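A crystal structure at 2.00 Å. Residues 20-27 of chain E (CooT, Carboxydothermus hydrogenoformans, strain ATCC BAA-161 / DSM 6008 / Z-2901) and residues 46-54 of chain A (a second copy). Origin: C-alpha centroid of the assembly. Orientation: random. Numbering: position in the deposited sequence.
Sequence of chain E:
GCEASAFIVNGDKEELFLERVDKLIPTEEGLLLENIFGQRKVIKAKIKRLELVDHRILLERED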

# COMPACT_ATOMS: atom_id res chain seq x y z
N ARG E 20 2.04 -10.75 -7.52
CA ARG E 20 2.53 -11.32 -6.23
C ARG E 20 3.55 -10.42 -5.55
O ARG E 20 4.55 -10.91 -5.02
CB ARG E 20 3.00 -12.76 -6.34
CG ARG E 20 1.99 -13.57 -7.19
CD ARG E 20 2.43 -14.94 -7.34
NE ARG E 20 2.07 -15.71 -6.17
CZ ARG E 20 2.17 -17.04 -6.08
NH1 ARG E 20 2.55 -17.78 -7.14
NH2 ARG E 20 1.86 -17.67 -4.96
N VAL E 21 3.24 -9.12 -5.49
CA VAL E 21 4.05 -8.13 -4.82
C VAL E 21 4.07 -8.43 -3.32
O VAL E 21 3.01 -8.66 -2.68
CB VAL E 21 3.46 -6.70 -5.00
CG1 VAL E 21 4.33 -5.63 -4.28
CG2 VAL E 21 3.40 -6.40 -6.52
N ASP E 22 5.28 -8.47 -2.76
CA ASP E 22 5.45 -8.58 -1.34
C ASP E 22 5.73 -7.19 -0.77
O ASP E 22 4.91 -6.65 -0.00
CB ASP E 22 6.57 -9.56 -0.99
CG ASP E 22 6.84 -9.63 0.50
OD1 ASP E 22 6.07 -9.16 1.35
OD2 ASP E 22 7.89 -10.13 0.88
N LYS E 23 6.87 -6.59 -1.16
CA LYS E 23 7.25 -5.27 -0.62
C LYS E 23 6.96 -4.16 -1.59
O LYS E 23 7.14 -4.32 -2.80
CB LYS E 23 8.75 -5.24 -0.23
CG LYS E 23 9.26 -6.44 0.55
CD LYS E 23 9.10 -6.44 2.07
CE LYS E 23 9.58 -7.74 2.68
NZ LYS E 23 11.06 -7.60 2.68
N LEU E 24 6.46 -3.05 -1.05
CA LEU E 24 6.35 -1.82 -1.86
C LEU E 24 6.97 -0.68 -1.03
O LEU E 24 6.54 -0.41 0.08
CB LEU E 24 4.87 -1.52 -2.19
CG LEU E 24 4.58 -0.40 -3.20
CD1 LEU E 24 3.25 -0.59 -3.88
CD2 LEU E 24 4.61 0.96 -2.53
N ILE E 25 8.01 -0.05 -1.58
CA ILE E 25 8.85 0.92 -0.85
C ILE E 25 8.95 2.19 -1.71
O ILE E 25 9.61 2.17 -2.73
CB ILE E 25 10.29 0.34 -0.63
CG1 ILE E 25 10.22 -1.01 0.11
CG2 ILE E 25 11.20 1.32 0.07
CD1 ILE E 25 11.30 -2.01 -0.30
N PRO E 26 8.30 3.29 -1.30
CA PRO E 26 8.51 4.58 -1.94
C PRO E 26 9.99 5.00 -1.82
O PRO E 26 10.59 4.87 -0.74
CB PRO E 26 7.59 5.53 -1.16
CG PRO E 26 6.51 4.59 -0.61
CD PRO E 26 7.31 3.40 -0.22
N THR E 27 10.59 5.40 -2.94
CA THR E 27 11.98 5.91 -2.95
C THR E 27 12.02 7.19 -3.73
O THR E 27 10.98 7.58 -4.36
CB THR E 27 13.00 4.89 -3.55
OG1 THR E 27 12.90 4.88 -4.98
CG2 THR E 27 12.81 3.45 -3.03
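Chain A 46-54: KIKRLELVD

The most distinctive feature of this contact lies where the pairing of strands ends: a single side chain, that of Asp E22, adds to the backbone ladder and holds the chain A segment as it leaves the sheet. Its carboxylate atom OD1 accepts a hydrogen bond from Val A53 N at 3.2 Å, and a water that donates to the same Asp E22 OD1 at 2.5 Å accepts in turn from Asp A54 N at 3.1 Å. The CA-to-CB bond of Asp E22 points sideways, but its t rotamer brings the carboxylate nearer to chain A, where the backbone of Leu A52 and Val A53 has left the extended conformation (phi/psi -75/-35° and -59/-45°).

Before this turn, residues 46-51 of chain A, in a strand that begins earlier in the chain, run antiparallel to strand 21-27 of chain E, with an angle of 168° between their directions and a closest axial approach of 4.8 Å. Leu E24 and Leu A50 form a hydrogen-bonded pair: Leu A50 N donates to Leu E24 O at 2.9 Å, and Leu E24 N to Leu A50 O at 3.2 Å. Leu A52 N extends the ladder to Asp E22 O, also at 2.9 Å. Between these rungs Lys E23 faces Glu A51 as a non-hydrogen-bonded pair, CA to CA 4.9 Å, and Lys E23 CA lies 3.3 Å from Leu A50 O in a CA-H...O contact.

The side chains of Leu E24 and Leu A50 share one face of the sheet, packing with Leu E24 CB 3.7 Å from Leu A50 CD1. Lys E23 and Glu A51 occupy the other, where Glu A51 OE2 forms a salt bridge with Arg A49 NE at 2.7 Å. Toward the N-terminal end of the chain A segment, Pro E26 CG rests 3.3 Å from Ile A47 O.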

# COMPACT_ATOMS: atom_id res chain seq x y z
N LYS A 46 2.42 9.24 5.36
CA LYS A 46 2.85 8.63 4.11
C LYS A 46 3.16 7.16 4.39
O LYS A 46 3.36 6.76 5.55
CB LYS A 46 4.07 9.36 3.53
CG LYS A 46 5.34 9.26 4.36
CD LYS A 46 6.25 10.46 3.95
CE LYS A 46 7.76 10.18 4.02
NZ LYS A 46 8.14 9.91 5.44
N ILE A 47 3.14 6.34 3.35
CA ILE A 47 3.53 4.95 3.45
C ILE A 47 5.06 4.86 3.50
O ILE A 47 5.73 5.25 2.54
CB ILE A 47 2.96 4.12 2.28
CG1 ILE A 47 1.45 4.01 2.44
CG2 ILE A 47 3.61 2.73 2.29
CD1 ILE A 47 0.63 3.60 1.27
N LYS A 48 5.58 4.33 4.60
CA LYS A 48 7.00 3.98 4.67
C LYS A 48 7.29 2.74 3.87
O LYS A 48 8.23 2.67 3.06
CB LYS A 48 7.44 3.84 6.15
CG LYS A 48 8.91 3.49 6.29
CD LYS A 48 9.28 2.90 7.64
CE LYS A 48 10.79 3.10 7.88
N ARG A 49 6.43 1.75 4.03
CA ARG A 49 6.59 0.51 3.32
C ARG A 49 5.45 -0.47 3.53
O ARG A 49 4.87 -0.49 4.58
CB ARG A 49 7.92 -0.09 3.78
CG ARG A 49 8.16 -1.57 3.68
CD ARG A 49 9.60 -1.90 4.08
NE ARG A 49 9.75 -2.31 5.48
CZ ARG A 49 10.36 -1.60 6.43
NH1 ARG A 49 10.90 -0.45 6.16
NH2 ARG A 49 10.42 -2.07 7.64
N LEU A 50 5.08 -1.20 2.48
CA LEU A 50 4.13 -2.31 2.61
C LEU A 50 4.93 -3.59 2.71
O LEU A 50 5.92 -3.76 2.00
CB LEU A 50 3.21 -2.39 1.34
CG LEU A 50 2.50 -1.17 0.87
CD1 LEU A 50 1.67 -1.53 -0.37
CD2 LEU A 50 1.65 -0.60 2.09
N GLU A 51 4.47 -4.48 3.57
CA GLU A 51 5.05 -5.84 3.69
C GLU A 51 3.87 -6.76 3.63
O GLU A 51 3.37 -7.14 4.66
CB GLU A 51 5.81 -5.99 5.00
CG GLU A 51 7.01 -5.11 5.12
CD GLU A 51 7.70 -5.14 6.46
OE1 GLU A 51 7.09 -5.63 7.40
OE2 GLU A 51 8.84 -4.64 6.51
N LEU A 52 3.44 -7.11 2.44
CA LEU A 52 2.15 -7.77 2.26
C LEU A 52 2.11 -9.25 2.65
O LEU A 52 1.08 -9.71 3.16
CB LEU A 52 1.59 -7.56 0.86
CG LEU A 52 1.35 -6.08 0.48
CD1 LEU A 52 0.72 -6.01 -0.89
CD2 LEU A 52 0.35 -5.41 1.46
N VAL A 53 3.21 -9.98 2.43
CA VAL A 53 3.36 -11.36 2.92
C VAL A 53 3.21 -11.37 4.44
O VAL A 53 2.45 -12.19 4.97
CB VAL A 53 4.71 -12.02 2.46
CG1 VAL A 53 4.89 -13.40 3.12
CG2 VAL A 53 4.70 -12.24 0.97
N ASP A 54 3.85 -10.43 5.12
CA ASP A 54 3.80 -10.31 6.57
C ASP A 54 2.62 -9.53 7.15
O ASP A 54 2.61 -9.25 8.35
CB ASP A 54 5.12 -9.70 7.08
CG ASP A 54 6.34 -10.55 6.73
OD1 ASP A 54 6.18 -11.74 6.48
OD2 ASP A 54 7.45 -9.99 6.74
O HOH W 1 6.25 -8.85 3.87